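Local structure of (2Z,6E)-hedycaryol synthase (4MC3) at residues Asp45-Thr50 / Trp74-Phe79; Leu15-His20 / Ser55-Trp60. The protein converts (2E,6E)-farnesyl diphosphate into the sesquiterpene alcohol (2Z,6E)-hedycaryol by a magnesium-dependent 1,11-cyclisation, releasing diphosphate. All blocks are in the same frame, centred on the assembly; numbering follows the deposited sequence.

Contact 1: residues Asp45-Thr50 / Trp74-Phe79; sequences DRMRRT and WIALTF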
ATOM      1  N   ASP A  45     -18.271 -13.691  -3.994  1.00 43.53           N
ATOM      2  CA  ASP A  45     -18.958 -12.415  -4.269  1.00 43.40           C
ATOM      3  C   ASP A  45     -18.273 -11.202  -3.601  1.00 49.62           C
ATOM      4  O   ASP A  45     -18.176 -10.114  -4.204  1.00 48.82           O
ATOM      5  CB  ASP A  45     -20.437 -12.470  -3.849  1.00 50.40           C
ATOM      6  CG  ASP A  45     -21.228 -11.312  -4.422  1.00 69.54           C
ATOM      7  OD1 ASP A  45     -21.289 -11.189  -5.671  1.00 74.81           O
ATOM      8  OD2 ASP A  45     -21.776 -10.511  -3.633  1.00 82.72           O
ATOM      9  N   ARG A  46     -17.830 -11.373  -2.352  1.00 48.64           N
ATOM     10  CA  ARG A  46     -17.076 -10.305  -1.660  1.00 43.36           C
ATOM     11  C   ARG A  46     -15.806  -9.997  -2.473  1.00 45.53           C
ATOM     12  O   ARG A  46     -15.522  -8.838  -2.749  1.00 48.19           O
ATOM     13  CB  ARG A  46     -16.713 -10.674  -0.200  1.00 45.12           C
ATOM     14  CG  ARG A  46     -17.929 -10.828   0.730  1.00 51.53           C
ATOM     15  CD  ARG A  46     -17.567 -10.899   2.216  1.00 61.27           C
ATOM     16  NE  ARG A  46     -16.904 -12.158   2.580  1.00 61.40           N
ATOM     17  CZ  ARG A  46     -17.499 -13.265   3.036  1.00 70.19           C
ATOM     18  NH1 ARG A  46     -18.822 -13.329   3.213  1.00 81.75           N
ATOM     19  NH2 ARG A  46     -16.753 -14.333   3.320  1.00 59.48           N
ATOM     20  N   MET A  47     -15.085 -11.041  -2.876  1.00 43.00           N
ATOM     21  CA  MET A  47     -13.875 -10.880  -3.702  1.00 37.39           C
ATOM     22  C   MET A  47     -14.195 -10.164  -5.006  1.00 45.86           C
ATOM     23  O   MET A  47     -13.532  -9.205  -5.355  1.00 47.04           O
ATOM     24  CB  MET A  47     -13.163 -12.213  -3.958  1.00 41.16           C
ATOM     25  CG  MET A  47     -11.816 -12.057  -4.691  1.00 38.33           C
ATOM     26  SD  MET A  47     -10.496 -11.241  -3.757  1.00 43.30           S
ATOM     27  CE  MET A  47      -9.869 -12.631  -2.746  1.00 33.48           C
ATOM     28  N   ARG A  48     -15.237 -10.604  -5.710  1.00 49.28           N
ATOM     29  CA  ARG A  48     -15.643  -9.926  -6.943  1.00 41.32           C
ATOM     30  C   ARG A  48     -15.894  -8.455  -6.708  1.00 43.99           C
ATOM     31  O   ARG A  48     -15.491  -7.625  -7.515  1.00 52.03           O
ATOM     32  CB  ARG A  48     -16.924 -10.531  -7.547  1.00 45.17           C
ATOM     33  CG  ARG A  48     -16.729 -11.799  -8.331  1.00 49.59           C
ATOM     34  CD  ARG A  48     -18.049 -12.222  -8.984  1.00 60.83           C
ATOM     35  NE  ARG A  48     -18.191 -13.673  -8.969  1.00 61.97           N
ATOM     36  CZ  ARG A  48     -19.047 -14.360  -8.218  1.00 61.97           C
ATOM     37  NH1 ARG A  48     -19.906 -13.754  -7.393  1.00 66.79           N
ATOM     38  NH2 ARG A  48     -19.046 -15.679  -8.297  1.00 64.62           N
ATOM     39  N   ARG A  49     -16.584  -8.147  -5.614  1.00 46.25           N
ATOM     40  CA  ARG A  49     -16.994  -6.794  -5.302  1.00 50.95           C
ATOM     41  C   ARG A  49     -15.873  -5.896  -4.769  1.00 53.09           C
ATOM     42  O   ARG A  49     -16.006  -4.677  -4.793  1.00 53.80           O
ATOM     43  CB  ARG A  49     -18.177  -6.823  -4.316  1.00 64.44           C
ATOM     44  CG  ARG A  49     -19.484  -7.236  -4.986  1.00 80.24           C
ATOM     45  CD  ARG A  49     -20.517  -7.771  -4.005  1.00 92.79           C
ATOM     46  NE  ARG A  49     -20.838  -6.821  -2.938  1.00 95.47           N
ATOM     47  CZ  ARG A  49     -20.907  -7.111  -1.636  1.00 92.53           C
ATOM     48  NH1 ARG A  49     -20.698  -8.349  -1.183  1.00 84.16           N
ATOM     49  NH2 ARG A  49     -21.210  -6.147  -0.772  1.00 78.54           N
ATOM     50  N   THR A  50     -14.760  -6.478  -4.318  1.00 41.90           N
ATOM     51  CA  THR A  50     -13.662  -5.641  -3.800  1.00 45.66           C
ATOM     52  C   THR A  50     -12.940  -4.895  -4.921  1.00 51.68           C
ATOM     53  O   THR A  50     -12.279  -3.908  -4.653  1.00 47.60           O
ATOM     54  CB  THR A  50     -12.570  -6.434  -3.052  1.00 53.89           C
ATOM     55  OG1 THR A  50     -11.806  -7.246  -3.965  1.00 53.21           O
ATOM     56  CG2 THR A  50     -13.163  -7.300  -2.005  1.00 57.96           C
ATOM     57  N   TRP A  74      -1.072 -10.913  -4.618  1.00 15.89           N
ATOM     58  CA  TRP A  74      -0.881 -10.281  -3.299  1.00 16.66           C
ATOM     59  C   TRP A  74      -2.102  -9.497  -2.836  1.00 17.16           C
ATOM     60  O   TRP A  74      -2.469  -9.549  -1.654  1.00 17.87           O
ATOM     61  CB  TRP A  74       0.413  -9.444  -3.303  1.00 15.93           C
ATOM     62  CG  TRP A  74       1.631 -10.238  -3.194  1.00 14.86           C
ATOM     63  CD1 TRP A  74       2.383 -10.696  -4.201  1.00 16.63           C
ATOM     64  CD2 TRP A  74       2.216 -10.747  -1.996  1.00 15.54           C
ATOM     65  NE1 TRP A  74       3.438 -11.454  -3.725  1.00 16.00           N
ATOM     66  CE2 TRP A  74       3.359 -11.477  -2.357  1.00 16.77           C
ATOM     67  CE3 TRP A  74       1.919 -10.600  -0.641  1.00 15.83           C
ATOM     68  CZ2 TRP A  74       4.151 -12.161  -1.407  1.00 15.76           C
ATOM     69  CZ3 TRP A  74       2.687 -11.238   0.288  1.00 17.36           C
ATOM     70  CH2 TRP A  74       3.792 -12.013  -0.075  1.00 17.59           C
ATOM     71  N   ILE A  75      -2.705  -8.727  -3.734  1.00 17.02           N
ATOM     72  CA  ILE A  75      -3.914  -7.967  -3.352  1.00 17.80           C
ATOM     73  C   ILE A  75      -5.082  -8.893  -2.995  1.00 19.96           C
ATOM     74  O   ILE A  75      -5.759  -8.680  -1.998  1.00 21.49           O
ATOM     75  CB  ILE A  75      -4.286  -6.956  -4.438  1.00 18.80           C
ATOM     76  CG1 ILE A  75      -3.198  -5.859  -4.555  1.00 20.52           C
ATOM     77  CG2 ILE A  75      -5.644  -6.375  -4.141  1.00 22.93           C
ATOM     78  CD1 ILE A  75      -3.469  -4.863  -5.684  1.00 21.88           C
ATOM     79  N   ALA A  76      -5.285  -9.942  -3.778  1.00 19.36           N
ATOM     80  CA  ALA A  76      -6.360 -10.886  -3.463  1.00 20.74           C
ATOM     81  C   ALA A  76      -6.126 -11.569  -2.132  1.00 22.69           C
ATOM     82  O   ALA A  76      -7.057 -11.730  -1.338  1.00 23.26           O
ATOM     83  CB  ALA A  76      -6.467 -11.921  -4.561  1.00 23.21           C
ATOM     84  N   LEU A  77      -4.894 -11.995  -1.889  1.00 19.56           N
ATOM     85  CA  LEU A  77      -4.566 -12.604  -0.610  1.00 20.32           C
ATOM     86  C   LEU A  77      -4.822 -11.657   0.553  1.00 21.48           C
ATOM     87  O   LEU A  77      -5.347 -12.080   1.586  1.00 23.18           O
ATOM     88  CB  LEU A  77      -3.160 -13.124  -0.629  1.00 19.41           C
ATOM     89  CG  LEU A  77      -2.662 -13.770   0.644  1.00 22.64           C
ATOM     90  CD1 LEU A  77      -3.368 -15.057   1.002  1.00 25.12           C
ATOM     91  CD2 LEU A  77      -1.159 -13.983   0.490  1.00 23.67           C
ATOM     92  N   THR A  78      -4.376 -10.403   0.416  1.00 19.09           N
ATOM     93  CA  THR A  78      -4.573  -9.442   1.510  1.00 19.66           C
ATOM     94  C   THR A  78      -6.044  -9.115   1.752  1.00 23.45           C
ATOM     95  O   THR A  78      -6.448  -8.948   2.911  1.00 22.87           O
ATOM     96  CB  THR A  78      -3.667  -8.194   1.377  1.00 24.00           C
ATOM     97  OG1 THR A  78      -4.008  -7.478   0.225  1.00 30.84           O
ATOM     98  CG2 THR A  78      -2.254  -8.583   1.285  1.00 20.45           C
ATOM     99  N   PHE A  79      -6.857  -9.114   0.678  1.00 23.26           N
ATOM    100  CA  PHE A  79      -8.293  -8.986   0.853  1.00 25.13           C
ATOM    101  C   PHE A  79      -8.844 -10.107   1.687  1.00 29.11           C
ATOM    102  O   PHE A  79      -9.652  -9.864   2.616  1.00 29.25           O
ATOM    103  CB  PHE A  79      -9.083  -8.932  -0.470  1.00 28.34           C
ATOM    104  CG  PHE A  79     -10.572  -9.092  -0.231  1.00 37.62           C
ATOM    105  CD1 PHE A  79     -11.213 -10.303  -0.455  1.00 47.87           C
ATOM    106  CD2 PHE A  79     -11.284  -8.073   0.419  1.00 54.92           C
ATOM    107  CE1 PHE A  79     -12.550 -10.460  -0.158  1.00 49.23           C
ATOM    108  CE2 PHE A  79     -12.624  -8.237   0.724  1.00 57.41           C
ATOM    109  CZ  PHE A  79     -13.254  -9.436   0.430  1.00 52.62           C
TER
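Met47 O is gripped twice by Thr50: the hydroxyl OG1 donates to it at 3.0 Å and the backbone N reaches it at 3.2 Å. With OG1 between the backbone N and the carbonyl carbon (chi1 70°), the hydroxyl reaches Met47 O while the methyl CG2 falls on the Phe79 side. There it lies over one face of the Phe79 ring, a CH-pi contact in kind, though modelled implausibly close, so the spacing is doubtful. Arg46 comes to the rim instead, CB lying near the ring plane 3.7 Å from Phe79 CZ. Met47 starts with CG anti to its own N; the bend at chi2 brings SD obliquely to 3.5 Å from Phe79 CD1 in a Met-aromatic contact. A second bend, at chi3, sends the methyl CE on past the ring, 3.9 Å from Ala76 CB and 3.3 Å from Ala76 O.

The two segments run at 127° to each other, their axes 10.9 Å apart, and the Phe79 side chain bridges much of that span. Helix 65-84 leads into the DDXXXE motif of class I terpene synthases, Phe79 coming one turn before Asp82, which by similarity binds magnesium. The guanidinium of Arg46 reaches that end too, with NE in a salt bridge to Asp83 OD1. An alanine at Phe79 would probably open a gap between the helices and leave Met47 SD and Arg46 CB without the ring they pack on. Trp29 and Ile32 of helix 21-35 also pack on Met47, whereas Asp45 holds long, weak salt bridges to Arg48 and Arg49. On helix 65-84, Ile75 and Thr78 turn to the bound nerolidol.

Contact 2: residues Leu15-His20 / Ser55-Trp60; sequences LECNPH and SGAYVW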
ATOM      1  N   LEU A  15      -3.675  10.261 -14.946  1.00 27.23           N
ATOM      2  CA  LEU A  15      -4.337   9.045 -14.530  1.00 23.32           C
ATOM      3  C   LEU A  15      -3.940   7.932 -15.492  1.00 25.76           C
ATOM      4  O   LEU A  15      -4.282   7.964 -16.642  1.00 26.67           O
ATOM      5  CB  LEU A  15      -5.859   9.185 -14.480  1.00 27.74           C
ATOM      6  CG  LEU A  15      -6.644   7.937 -14.131  1.00 29.01           C
ATOM      7  CD1 LEU A  15      -6.342   7.586 -12.682  1.00 29.63           C
ATOM      8  CD2 LEU A  15      -8.138   8.133 -14.307  1.00 32.95           C
ATOM      9  N   GLU A  16      -3.228   6.924 -14.986  1.00 23.12           N
ATOM     10  CA  GLU A  16      -2.721   5.765 -15.740  1.00 23.68           C
ATOM     11  C   GLU A  16      -3.348   4.452 -15.226  1.00 22.38           C
ATOM     12  O   GLU A  16      -3.592   4.310 -14.028  1.00 24.48           O
ATOM     13  CB  GLU A  16      -1.196   5.647 -15.604  1.00 23.56           C
ATOM     14  CG  GLU A  16      -0.428   6.860 -16.014  1.00 24.81           C
ATOM     15  CD  GLU A  16       1.067   6.724 -15.850  1.00 26.27           C
ATOM     16  OE1 GLU A  16       1.635   5.613 -15.763  1.00 30.94           O
ATOM     17  OE2 GLU A  16       1.718   7.762 -15.911  1.00 27.91           O
ATOM     18  N   CYS A  17      -3.612   3.518 -16.120  1.00 24.27           N
ATOM     19  CA  CYS A  17      -4.217   2.254 -15.766  1.00 24.26           C
ATOM     20  C   CYS A  17      -3.547   1.185 -16.627  1.00 26.43           C
ATOM     21  O   CYS A  17      -3.161   1.417 -17.759  1.00 29.24           O
ATOM     22  CB  CYS A  17      -5.732   2.249 -15.951  1.00 30.16           C
ATOM     23  SG  CYS A  17      -6.612   0.896 -15.115  1.00 36.39           S
ATOM     24  N   ASN A  18      -3.330  -0.001 -16.058  1.00 21.78           N
ATOM     25  CA  ASN A  18      -2.623  -1.003 -16.807  1.00 22.49           C
ATOM     26  C   ASN A  18      -3.454  -1.621 -17.946  1.00 26.28           C
ATOM     27  O   ASN A  18      -4.564  -2.078 -17.709  1.00 28.04           O
ATOM     28  CB  ASN A  18      -2.207  -2.124 -15.841  1.00 20.68           C
ATOM     29  CG  ASN A  18      -1.120  -2.970 -16.417  1.00 22.43           C
ATOM     30  OD1 ASN A  18      -1.329  -3.612 -17.441  1.00 24.82           O
ATOM     31  ND2 ASN A  18       0.075  -2.942 -15.819  1.00 21.34           N
ATOM     32  N   PRO A  19      -2.902  -1.650 -19.184  1.00 24.06           N
ATOM     33  CA  PRO A  19      -3.626  -2.231 -20.326  1.00 30.03           C
ATOM     34  C   PRO A  19      -3.862  -3.755 -20.214  1.00 29.08           C
ATOM     35  O   PRO A  19      -4.694  -4.324 -20.962  1.00 31.88           O
ATOM     36  CB  PRO A  19      -2.685  -1.934 -21.491  1.00 30.04           C
ATOM     37  CG  PRO A  19      -1.358  -1.659 -20.936  1.00 32.15           C
ATOM     38  CD  PRO A  19      -1.553  -1.140 -19.558  1.00 28.30           C
ATOM     39  N   HIS A  20      -3.173  -4.422 -19.271  1.00 26.56           N
ATOM     40  CA  HIS A  20      -3.257  -5.887 -19.148  1.00 26.05           C
ATOM     41  C   HIS A  20      -4.278  -6.407 -18.109  1.00 24.78           C
ATOM     42  O   HIS A  20      -4.250  -7.597 -17.741  1.00 29.30           O
ATOM     43  CB  HIS A  20      -1.884  -6.451 -18.823  1.00 27.13           C
ATOM     44  CG  HIS A  20      -0.829  -6.122 -19.810  1.00 29.23           C
ATOM     45  ND1 HIS A  20      -0.855  -6.600 -21.108  1.00 37.45           N
ATOM     46  CD2 HIS A  20       0.293  -5.374 -19.701  1.00 28.01           C
ATOM     47  CE1 HIS A  20       0.212  -6.151 -21.754  1.00 46.91           C
ATOM     48  NE2 HIS A  20       0.937  -5.430 -20.918  1.00 34.42           N
ATOM     49  N   SER A  55      -7.921  -2.464  -8.694  1.00 29.97           N
ATOM     50  CA  SER A  55      -7.030  -1.834  -7.770  1.00 30.67           C
ATOM     51  C   SER A  55      -5.576  -2.003  -8.220  1.00 24.94           C
ATOM     52  O   SER A  55      -4.817  -1.000  -8.295  1.00 25.07           O
ATOM     53  CB  SER A  55      -7.206  -2.454  -6.382  1.00 33.06           C
ATOM     54  OG  SER A  55      -6.182  -2.046  -5.537  1.00 40.76           O
ATOM     55  N   GLY A  56      -5.191  -3.224  -8.556  1.00 24.66           N
ATOM     56  CA  GLY A  56      -3.833  -3.494  -9.029  1.00 22.95           C
ATOM     57  C   GLY A  56      -3.488  -2.781 -10.303  1.00 21.63           C
ATOM     58  O   GLY A  56      -2.327  -2.363 -10.522  1.00 20.18           O
ATOM     59  N   ALA A  57      -4.481  -2.672 -11.210  1.00 23.52           N
ATOM     60  CA  ALA A  57      -4.232  -2.018 -12.493  1.00 23.58           C
ATOM     61  C   ALA A  57      -3.915  -0.532 -12.265  1.00 19.82           C
ATOM     62  O   ALA A  57      -3.170   0.070 -13.045  1.00 21.81           O
ATOM     63  CB  ALA A  57      -5.414  -2.167 -13.421  1.00 25.39           C
ATOM     64  N   TYR A  58      -4.414   0.028 -11.174  1.00 20.96           N
ATOM     65  CA  TYR A  58      -4.079   1.412 -10.800  1.00 23.15           C
ATOM     66  C   TYR A  58      -2.791   1.531  -9.952  1.00 21.02           C
ATOM     67  O   TYR A  58      -2.106   2.563  -9.944  1.00 24.22           O
ATOM     68  CB  TYR A  58      -5.192   2.102 -10.024  1.00 24.72           C
ATOM     69  CG  TYR A  58      -6.373   2.553 -10.873  1.00 29.82           C
ATOM     70  CD1 TYR A  58      -7.628   2.059 -10.673  1.00 35.08           C
ATOM     71  CD2 TYR A  58      -6.180   3.458 -11.916  1.00 31.96           C
ATOM     72  CE1 TYR A  58      -8.720   2.529 -11.448  1.00 38.54           C
ATOM     73  CE2 TYR A  58      -7.227   3.893 -12.714  1.00 30.93           C
ATOM     74  CZ  TYR A  58      -8.503   3.432 -12.462  1.00 36.88           C
ATOM     75  OH  TYR A  58      -9.544   3.873 -13.257  1.00 42.49           O
ATOM     76  N   VAL A  59      -2.464   0.468  -9.223  1.00 19.98           N
ATOM     77  CA  VAL A  59      -1.207   0.463  -8.468  1.00 18.98           C
ATOM     78  C   VAL A  59       0.037   0.345  -9.347  1.00 17.99           C
ATOM     79  O   VAL A  59       1.049   1.001  -9.125  1.00 18.25           O
ATOM     80  CB  VAL A  59      -1.187  -0.668  -7.375  1.00 19.99           C
ATOM     81  CG1 VAL A  59       0.170  -0.675  -6.691  1.00 19.88           C
ATOM     82  CG2 VAL A  59      -2.316  -0.472  -6.372  1.00 21.73           C
ATOM     83  N   TRP A  60      -0.047  -0.558 -10.347  1.00 17.79           N
ATOM     84  CA  TRP A  60       1.032  -0.889 -11.237  1.00 16.90           C
ATOM     85  C   TRP A  60       0.661  -0.640 -12.682  1.00 17.78           C
ATOM     86  O   TRP A  60       0.718  -1.563 -13.498  1.00 18.02           O
ATOM     87  CB  TRP A  60       1.502  -2.355 -11.063  1.00 18.79           C
ATOM     88  CG  TRP A  60       1.878  -2.703  -9.662  1.00 17.03           C
ATOM     89  CD1 TRP A  60       3.007  -2.331  -8.983  1.00 17.66           C
ATOM     90  CD2 TRP A  60       1.139  -3.535  -8.775  1.00 16.63           C
ATOM     91  NE1 TRP A  60       2.980  -2.850  -7.704  1.00 16.41           N
ATOM     92  CE2 TRP A  60       1.838  -3.585  -7.554  1.00 15.15           C
ATOM     93  CE3 TRP A  60      -0.087  -4.220  -8.876  1.00 16.77           C
ATOM     94  CZ2 TRP A  60       1.383  -4.339  -6.494  1.00 15.32           C
ATOM     95  CZ3 TRP A  60      -0.552  -4.928  -7.811  1.00 15.84           C
ATOM     96  CH2 TRP A  60       0.178  -4.976  -6.611  1.00 15.79           C
TER
HETATM   97  O   HOH W   1      -2.660   4.768 -11.321  1.00 30.08           O
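The Tyr58 ring has Cys17 SG over one face, 4.1 Å from the ring centroid and 18° off the normal, displaced toward the rim. At the edge, near the ring plane, Glu16 O lies 3.4 Å from Tyr58 CD2. Leu15 CD1 comes in obliquely to Tyr58 CE2 at 3.8 Å, its leucine crossing the tyrosine at a slant. The Cys17 sulfur is anti to its backbone N (chi1 -164°), and this lets it touch both the Tyr58 ring and the methyl of Ala57, with SG 3.7 Å from Ala57 CB. The other flat group that matters is the carboxamide of Asn18. Trp60 O lies in its plane and takes a nearly straight bond from ND2 at 2.8 Å, approached in turn within the carbonyl plane. ND2 also donates to Ala63 O, and together the two carbonyls help fix the rotation of the amide.

The backbone adds a bond from Asn18 N to Ala57 O at 3.0 Å, with the donor well above the carbonyl plane. The loop thus reaches one carbonyl in the last turn of helix 52-59, that of Ala57, and one just past its end, that of Trp60. A water bridges Glu16 O and Tyr58 O, though it cannot serve every acceptor around it at once. Glu16 turns its carboxylate to Arg62, and the Trp60 indole donates to Leu184 O.

The oxygen of the amide is used as well: Asn18 OD1 accepts from His20 N at 2.7 Å. This is an Asx turn, with His20 at the N-cap of helix 21-35, and through Asn18 the N-terminal loop of this all-helical terpene cyclase is pinned to the end of helix 52-59 just as its next helix begins.

Both contacts are partly buried, but they join different things. Contact 1 sets helix against helix without a single hydrogen bond across it, relying on an aromatic ring, a sulfur and methyl groups; contact 2 fastens the loop before helix 21-35 to a helix end, with backbone and amide bonds beside its sulfur-aromatic packing. Three of the four segments lie on helices that follow one another, 41-50, 52-59 and 65-84. The contacts meet at Ile75, whose CD1 is 3.6 Å from Trp60 CZ3. Each also borders the nerolidol pocket, contact 1 through Thr78 and contact 2 through Ser55. Contact 2 reaches the surface at Leu15, whereas none of the touching residues of contact 1 is fully exposed.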